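PDB 2F68: collagen adhesin from Staphylococcus aureus, which binds collagen as a bacterial adhesin, its two linked domains probably closing round the triple helix. Local coordinates for residues R10-T15 with G44-G49; D50-A55 with I130-K135. All blocks are in the same frame, centred on the assembly; numbering follows the deposited sequence.

Interaction 1 of 2, residues R10-T15 with G44-G49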
ATOM      1  N   ARG A  10       3.318  27.171 -14.502  1.00 33.24           N
ATOM      2  CA  ARG A  10       2.017  27.834 -14.488  1.00 31.32           C
ATOM      3  C   ARG A  10       0.922  26.880 -14.014  1.00 29.61           C
ATOM      4  O   ARG A  10       0.667  25.851 -14.645  1.00 28.64           O
ATOM      5  CB  ARG A  10       1.692  28.396 -15.878  1.00 32.01           C
ATOM      6  CG  ARG A  10       0.470  29.309 -15.932  1.00 32.83           C
ATOM      7  CD  ARG A  10       0.432  30.119 -17.225  1.00 35.07           C
ATOM      8  NE  ARG A  10       0.144  29.298 -18.402  1.00 36.01           N
ATOM      9  CZ  ARG A  10      -1.050  29.198 -18.982  1.00 37.35           C
ATOM     10  NH1 ARG A  10      -2.093  29.867 -18.504  1.00 38.99           N
ATOM     11  NH2 ARG A  10      -1.202  28.425 -20.049  1.00 36.08           N
ATOM     12  N   ASP A  11       0.287  27.228 -12.898  1.00 27.48           N
ATOM     13  CA  ASP A  11      -0.812  26.439 -12.350  1.00 25.88           C
ATOM     14  C   ASP A  11      -2.083  26.704 -13.155  1.00 25.29           C
ATOM     15  O   ASP A  11      -2.663  27.792 -13.083  1.00 25.30           O
ATOM     16  CB  ASP A  11      -1.026  26.761 -10.865  1.00 26.36           C
ATOM     17  CG  ASP A  11      -1.740  25.644 -10.112  1.00 27.29           C
ATOM     18  OD1 ASP A  11      -2.538  24.900 -10.722  1.00 24.73           O
ATOM     19  OD2 ASP A  11      -1.504  25.515  -8.893  1.00 25.94           O
ATOM     20  N   ILE A  12      -2.500  25.703 -13.925  1.00 23.34           N
ATOM     21  CA  ILE A  12      -3.648  25.828 -14.825  1.00 22.64           C
ATOM     22  C   ILE A  12      -4.859  25.008 -14.362  1.00 22.64           C
ATOM     23  O   ILE A  12      -5.778  24.746 -15.143  1.00 20.76           O
ATOM     24  CB  ILE A  12      -3.276  25.451 -16.288  1.00 22.34           C
ATOM     25  CG1 ILE A  12      -2.668  24.042 -16.354  1.00 21.33           C
ATOM     26  CG2 ILE A  12      -2.334  26.494 -16.887  1.00 21.68           C
ATOM     27  CD1 ILE A  12      -2.858  23.337 -17.689  1.00 22.97           C
ATOM     28  N   SER A  13      -4.854  24.619 -13.088  1.00 23.08           N
ATOM     29  CA  SER A  13      -5.911  23.785 -12.513  1.00 23.67           C
ATOM     30  C   SER A  13      -7.263  24.497 -12.438  1.00 24.00           C
ATOM     31  O   SER A  13      -8.303  23.887 -12.682  1.00 22.47           O
ATOM     32  CB  SER A  13      -5.503  23.278 -11.126  1.00 23.73           C
ATOM     33  OG  SER A  13      -5.255  24.356 -10.239  1.00 33.02           O
ATOM     34  N   SER A  14      -7.239  25.785 -12.101  1.00 24.42           N
ATOM     35  CA  SER A  14      -8.462  26.581 -11.974  1.00 25.72           C
ATOM     36  C   SER A  14      -9.133  26.852 -13.321  1.00 26.08           C
ATOM     37  O   SER A  14     -10.344  27.074 -13.383  1.00 26.77           O
ATOM     38  CB  SER A  14      -8.167  27.902 -11.261  1.00 27.30           C
ATOM     39  OG  SER A  14      -7.689  27.677  -9.946  1.00 29.06           O
ATOM     40  N   THR A  15      -8.343  26.827 -14.392  1.00 25.51           N
ATOM     41  CA  THR A  15      -8.834  27.150 -15.732  1.00 25.53           C
ATOM     42  C   THR A  15      -9.172  25.920 -16.577  1.00 23.86           C
ATOM     43  O   THR A  15     -10.171  25.919 -17.298  1.00 24.31           O
ATOM     44  CB  THR A  15      -7.832  28.036 -16.512  1.00 26.64           C
ATOM     45  OG1 THR A  15      -6.532  27.431 -16.490  1.00 33.49           O
ATOM     46  CG2 THR A  15      -7.752  29.430 -15.902  1.00 26.82           C
ATOM     47  N   GLY A  44      -8.422  27.784 -21.986  1.00 24.03           N
ATOM     48  CA  GLY A  44      -7.068  28.275 -22.236  1.00 23.41           C
ATOM     49  C   GLY A  44      -6.141  27.221 -22.811  1.00 24.59           C
ATOM     50  O   GLY A  44      -6.182  26.059 -22.403  1.00 24.27           O
ATOM     51  N   LYS A  45      -5.301  27.639 -23.758  1.00 24.04           N
ATOM     52  CA  LYS A  45      -4.346  26.750 -24.421  1.00 24.58           C
ATOM     53  C   LYS A  45      -3.282  26.242 -23.447  1.00 24.27           C
ATOM     54  O   LYS A  45      -2.669  27.026 -22.717  1.00 24.90           O
ATOM     55  CB  LYS A  45      -3.688  27.465 -25.608  1.00 24.35           C
ATOM     56  CG  LYS A  45      -2.780  26.584 -26.459  1.00 26.96           C
ATOM     57  CD  LYS A  45      -2.085  27.391 -27.547  1.00 26.86           C
ATOM     58  CE  LYS A  45      -1.040  26.561 -28.284  1.00 28.87           C
ATOM     59  NZ  LYS A  45      -1.642  25.475 -29.109  1.00 32.42           N
ATOM     60  N   ILE A  46      -3.077  24.927 -23.444  1.00 24.26           N
ATOM     61  CA  ILE A  46      -2.085  24.287 -22.580  1.00 24.46           C
ATOM     62  C   ILE A  46      -0.680  24.502 -23.148  1.00 26.01           C
ATOM     63  O   ILE A  46      -0.404  24.162 -24.302  1.00 24.14           O
ATOM     64  CB  ILE A  46      -2.375  22.774 -22.391  1.00 24.92           C
ATOM     65  CG1 ILE A  46      -3.799  22.565 -21.856  1.00 22.76           C
ATOM     66  CG2 ILE A  46      -1.348  22.138 -21.452  1.00 26.54           C
ATOM     67  CD1 ILE A  46      -4.346  21.159 -22.048  1.00 23.47           C
ATOM     68  N   GLN A  47       0.196  25.072 -22.323  1.00 26.87           N
ATOM     69  CA  GLN A  47       1.550  25.435 -22.741  1.00 29.41           C
ATOM     70  C   GLN A  47       2.617  24.567 -22.072  1.00 28.13           C
ATOM     71  O   GLN A  47       2.306  23.715 -21.234  1.00 26.99           O
ATOM     72  CB  GLN A  47       1.818  26.915 -22.445  1.00 27.82           C
ATOM     73  CG  GLN A  47       0.944  27.887 -23.233  1.00 33.36           C
ATOM     74  CD  GLN A  47       1.127  29.332 -22.801  1.00 33.74           C
ATOM     75  OE1 GLN A  47       0.165  30.006 -22.432  1.00 41.43           O
ATOM     76  NE2 GLN A  47       2.366  29.815 -22.842  1.00 40.62           N
ATOM     77  N   ASN A  48       3.873  24.790 -22.456  1.00 27.74           N
ATOM     78  CA  ASN A  48       5.019  24.111 -21.857  1.00 28.36           C
ATOM     79  C   ASN A  48       5.274  24.597 -20.432  1.00 27.66           C
ATOM     80  O   ASN A  48       5.402  25.800 -20.190  1.00 27.43           O
ATOM     81  CB  ASN A  48       6.268  24.307 -22.728  1.00 29.01           C
ATOM     82  CG  ASN A  48       7.538  23.762 -22.082  1.00 30.09           C
ATOM     83  OD1 ASN A  48       7.535  22.696 -21.464  1.00 32.61           O
ATOM     84  ND2 ASN A  48       8.634  24.495 -22.235  1.00 33.00           N
ATOM     85  N   GLY A  49       5.340  23.653 -19.497  1.00 28.18           N
ATOM     86  CA  GLY A  49       5.586  23.966 -18.092  1.00 27.37           C
ATOM     87  C   GLY A  49       4.328  24.108 -17.256  1.00 27.88           C
ATOM     88  O   GLY A  49       4.406  24.325 -16.045  1.00 28.04           O
TER
HETATM   89  O   HOH W   1      -4.151  27.651 -20.228  1.00 28.38           O
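The backbone of K45 and the guanidinium of R10 meet at the start of this contact, where the loop 44-49 passes segment 10-15. R10 reaches the loop with CG anti to the backbone N (chi1 -170°) and its chain bent at chi3. K45 O lies at the edge of the guanidinium, near its plane, and takes a weak hydrogen bond from R10 NH2 over 3.4 Å, bent to 127° at the hydrogen. Water 1 runs alongside, accepting from R10 NH2 at 3.1 Å and lying 3.0 Å from K45 O, to which it may donate. One residue on, CG2 of I46 lies 4.2 Å from CD1 of I12, the apolar part, and F94 touches both isoleucines. I12 also lays its CG2 over the centre of one face of the guanidinium, 3.6 Å above the plane. The loop leads into strand 50-54 of the immunoglobulin-like domain, beside which strand 10-11 runs parallel, and I12 is the N-cap residue of the following helix. At Q47 the amide comes obliquely to R10, the two planes 41° apart; OE1 is 3.2 Å from R10 NH2, too poorly angled for a hydrogen bond. The stronger partner of NH2 is D50, which forms a salt bridge with it and accepts from Q47 N. G49 O receives a weak bond from R10 N; a CB on G49 would jam against N48 O, which calls for glycine.

Interaction 2 of 2, residues D50-A55 with I130-K135; sequences DMIKVA and ITSGNK
S132 and V54 set the geometry here, the serine hydroxyl reaching across to the backbone of K53 while the same hydroxyl lies against a methyl of the valine. With OG anti to the backbone N (chi1 -176°), S132 donates to K53 O over 3.1 Å, arriving well above the carbonyl plane, 43° out of it. The same OG lies 3.7 Å from V54 CG2, and I52 CG2 approaches it more distantly. The other methyl of V54, CG1, turns to I130 and meets its CG2 at 3.8 Å, the two side chains crossing obliquely. I130 CG2 also sits against A55 O, close to where the backbones pair. Strands 50-54 and 130-132 run antiparallel at 166°, but they are joined by a single bridge, A55 with T131, a hydrogen-bonded pair within the immunoglobulin-like domain. A55 N donates to T131 O and T131 N donates to A55 O, both over 2.8 Å, and A55 CB comes 3.8 Å from T131 OG1. Beyond the bridge the backbones are joined through S132 OG and a water: water 2 donates to K53 O and accepts from G133 N, and K53 O therefore receives both the hydroxyl and the water. G133 follows S132 in a type II' turn to K135, its positive phi favouring glycine. V17 and M37 touch both I52 and S132, while V22 and V35 lie against I130.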
ATOM      1  N   ASP A  50       3.171  23.988 -17.903  1.00 25.70           N
ATOM      2  CA  ASP A  50       1.879  24.074 -17.223  1.00 24.51           C
ATOM      3  C   ASP A  50       1.640  22.856 -16.338  1.00 23.29           C
ATOM      4  O   ASP A  50       1.942  21.726 -16.731  1.00 23.28           O
ATOM      5  CB  ASP A  50       0.744  24.218 -18.242  1.00 24.37           C
ATOM      6  CG  ASP A  50       0.781  25.544 -18.988  1.00 26.70           C
ATOM      7  OD1 ASP A  50       1.799  26.266 -18.905  1.00 23.81           O
ATOM      8  OD2 ASP A  50      -0.217  25.864 -19.666  1.00 25.85           O
ATOM      9  N   MET A  51       1.101  23.091 -15.143  1.00 23.78           N
ATOM     10  CA  MET A  51       0.835  22.008 -14.196  1.00 25.60           C
ATOM     11  C   MET A  51      -0.571  22.029 -13.596  1.00 23.56           C
ATOM     12  O   MET A  51      -1.114  23.090 -13.283  1.00 22.10           O
ATOM     13  CB  MET A  51       1.897  21.954 -13.086  1.00 25.34           C
ATOM     14  CG  MET A  51       2.156  23.270 -12.358  1.00 29.08           C
ATOM     15  SD  MET A  51       2.880  23.051 -10.715  1.00 34.69           S
ATOM     16  CE  MET A  51       4.380  22.139 -11.081  1.00 37.09           C
ATOM     17  N   ILE A  52      -1.143  20.835 -13.449  1.00 22.49           N
ATOM     18  CA  ILE A  52      -2.445  20.647 -12.815  1.00 20.37           C
ATOM     19  C   ILE A  52      -2.252  19.911 -11.488  1.00 20.97           C
ATOM     20  O   ILE A  52      -1.682  18.817 -11.455  1.00 20.55           O
ATOM     21  CB  ILE A  52      -3.417  19.860 -13.732  1.00 19.46           C
ATOM     22  CG1 ILE A  52      -3.724  20.660 -15.004  1.00 21.68           C
ATOM     23  CG2 ILE A  52      -4.703  19.516 -12.983  1.00 20.69           C
ATOM     24  CD1 ILE A  52      -4.288  19.830 -16.149  1.00 20.57           C
ATOM     25  N   LYS A  53      -2.729  20.516 -10.404  1.00 21.14           N
ATOM     26  CA  LYS A  53      -2.561  19.954  -9.063  1.00 22.12           C
ATOM     27  C   LYS A  53      -3.847  19.357  -8.498  1.00 21.55           C
ATOM     28  O   LYS A  53      -4.927  19.941  -8.628  1.00 20.64           O
ATOM     29  CB  LYS A  53      -2.010  21.009  -8.100  1.00 22.20           C
ATOM     30  CG  LYS A  53      -0.527  21.304  -8.271  1.00 27.20           C
ATOM     31  CD  LYS A  53      -0.041  22.286  -7.218  1.00 33.49           C
ATOM     32  CE  LYS A  53       1.462  22.493  -7.306  1.00 38.26           C
ATOM     33  NZ  LYS A  53       1.951  23.459  -6.284  1.00 42.90           N
ATOM     34  N   VAL A  54      -3.715  18.188  -7.876  1.00 20.47           N
ATOM     35  CA  VAL A  54      -4.816  17.538  -7.168  1.00 20.21           C
ATOM     36  C   VAL A  54      -4.462  17.466  -5.682  1.00 20.65           C
ATOM     37  O   VAL A  54      -3.522  16.768  -5.289  1.00 20.01           O
ATOM     38  CB  VAL A  54      -5.115  16.121  -7.730  1.00 19.35           C
ATOM     39  CG1 VAL A  54      -6.282  15.479  -6.989  1.00 18.73           C
ATOM     40  CG2 VAL A  54      -5.411  16.180  -9.226  1.00 20.06           C
ATOM     41  N   ALA A  55      -5.216  18.200  -4.866  1.00 19.15           N
ATOM     42  CA  ALA A  55      -4.923  18.334  -3.438  1.00 20.37           C
ATOM     43  C   ALA A  55      -5.938  17.623  -2.545  1.00 19.66           C
ATOM     44  O   ALA A  55      -7.110  17.487  -2.904  1.00 18.79           O
ATOM     45  CB  ALA A  55      -4.819  19.808  -3.058  1.00 20.49           C
ATOM     46  N   ILE A 130     -11.310  16.246  -1.572  1.00 21.28           N
ATOM     47  CA  ILE A 130     -10.259  16.282  -2.587  1.00 21.51           C
ATOM     48  C   ILE A 130     -10.588  17.369  -3.611  1.00 21.23           C
ATOM     49  O   ILE A 130     -11.687  17.393  -4.173  1.00 20.21           O
ATOM     50  CB  ILE A 130     -10.069  14.901  -3.271  1.00 22.32           C
ATOM     51  CG1 ILE A 130      -9.691  13.839  -2.229  1.00 24.98           C
ATOM     52  CG2 ILE A 130      -9.010  14.979  -4.373  1.00 19.76           C
ATOM     53  CD1 ILE A 130      -9.784  12.403  -2.716  1.00 27.18           C
ATOM     54  N   THR A 131      -9.633  18.270  -3.835  1.00 21.19           N
ATOM     55  CA  THR A 131      -9.835  19.428  -4.709  1.00 21.45           C
ATOM     56  C   THR A 131      -8.840  19.475  -5.868  1.00 22.36           C
ATOM     57  O   THR A 131      -7.681  19.080  -5.722  1.00 21.62           O
ATOM     58  CB  THR A 131      -9.738  20.759  -3.925  1.00 22.52           C
ATOM     59  OG1 THR A 131      -8.491  20.817  -3.221  1.00 21.66           O
ATOM     60  CG2 THR A 131     -10.887  20.896  -2.932  1.00 22.09           C
ATOM     61  N   SER A 132      -9.311  19.961  -7.014  1.00 22.35           N
ATOM     62  CA  SER A 132      -8.467  20.191  -8.186  1.00 22.38           C
ATOM     63  C   SER A 132      -8.992  21.393  -8.969  1.00 22.19           C
ATOM     64  O   SER A 132      -9.910  21.267  -9.785  1.00 21.79           O
ATOM     65  CB  SER A 132      -8.405  18.942  -9.072  1.00 21.57           C
ATOM     66  OG  SER A 132      -7.519  19.131 -10.162  1.00 21.66           O
ATOM     67  N   GLY A 133      -8.408  22.558  -8.702  1.00 22.08           N
ATOM     68  CA  GLY A 133      -8.844  23.810  -9.318  1.00 23.81           C
ATOM     69  C   GLY A 133     -10.128  24.323  -8.698  1.00 24.89           C
ATOM     70  O   GLY A 133     -10.172  24.626  -7.505  1.00 24.12           O
ATOM     71  N   ASN A 134     -11.173  24.421  -9.517  1.00 24.74           N
ATOM     72  CA  ASN A 134     -12.494  24.847  -9.052  1.00 24.51           C
ATOM     73  C   ASN A 134     -13.397  23.671  -8.679  1.00 24.47           C
ATOM     74  O   ASN A 134     -14.485  23.865  -8.129  1.00 21.82           O
ATOM     75  CB  ASN A 134     -13.177  25.729 -10.104  1.00 25.67           C
ATOM     76  CG  ASN A 134     -12.489  27.075 -10.289  1.00 28.36           C
ATOM     77  OD1 ASN A 134     -12.469  27.622 -11.392  1.00 33.67           O
ATOM     78  ND2 ASN A 134     -11.930  27.617  -9.211  1.00 28.23           N
ATOM     79  N   LYS A 135     -12.937  22.458  -8.976  1.00 23.40           N
ATOM     80  CA  LYS A 135     -13.721  21.244  -8.745  1.00 24.30           C
ATOM     81  C   LYS A 135     -13.361  20.572  -7.423  1.00 24.88           C
ATOM     82  O   LYS A 135     -12.187  20.504  -7.047  1.00 24.12           O
ATOM     83  CB  LYS A 135     -13.549  20.259  -9.908  1.00 24.51           C
ATOM     84  CG  LYS A 135     -13.836  20.844 -11.294  1.00 25.57           C
ATOM     85  CD  LYS A 135     -15.311  21.178 -11.485  1.00 26.35           C
ATOM     86  CE  LYS A 135     -15.520  22.080 -12.691  1.00 28.10           C
ATOM     87  NZ  LYS A 135     -16.957  22.403 -12.902  1.00 29.82           N
TER
HETATM   88  O   HOH W   2      -5.744  22.450  -7.796  1.00 21.83           O

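How the interactions relate
From the N terminus, strand 10-11 and the first turn of helix 13-16 come first, and interaction 1 closes the loop from 15 to 44 by bringing them against the segment that leads into strand 50-54. Interaction 2 opens directly afterwards, at residue 50, and closes a far longer excursion, most of it strands of the same domain, when 130-135 returns. The two are in series, neither nested nor crossing. The centres of interactions 1 and 2 are about 11 Å apart. The two contacts touch through D50, and M51 N probably hydrogen-bonds to R10 O. Strand 50-54 thus links the N-terminal strand to strand 127-132.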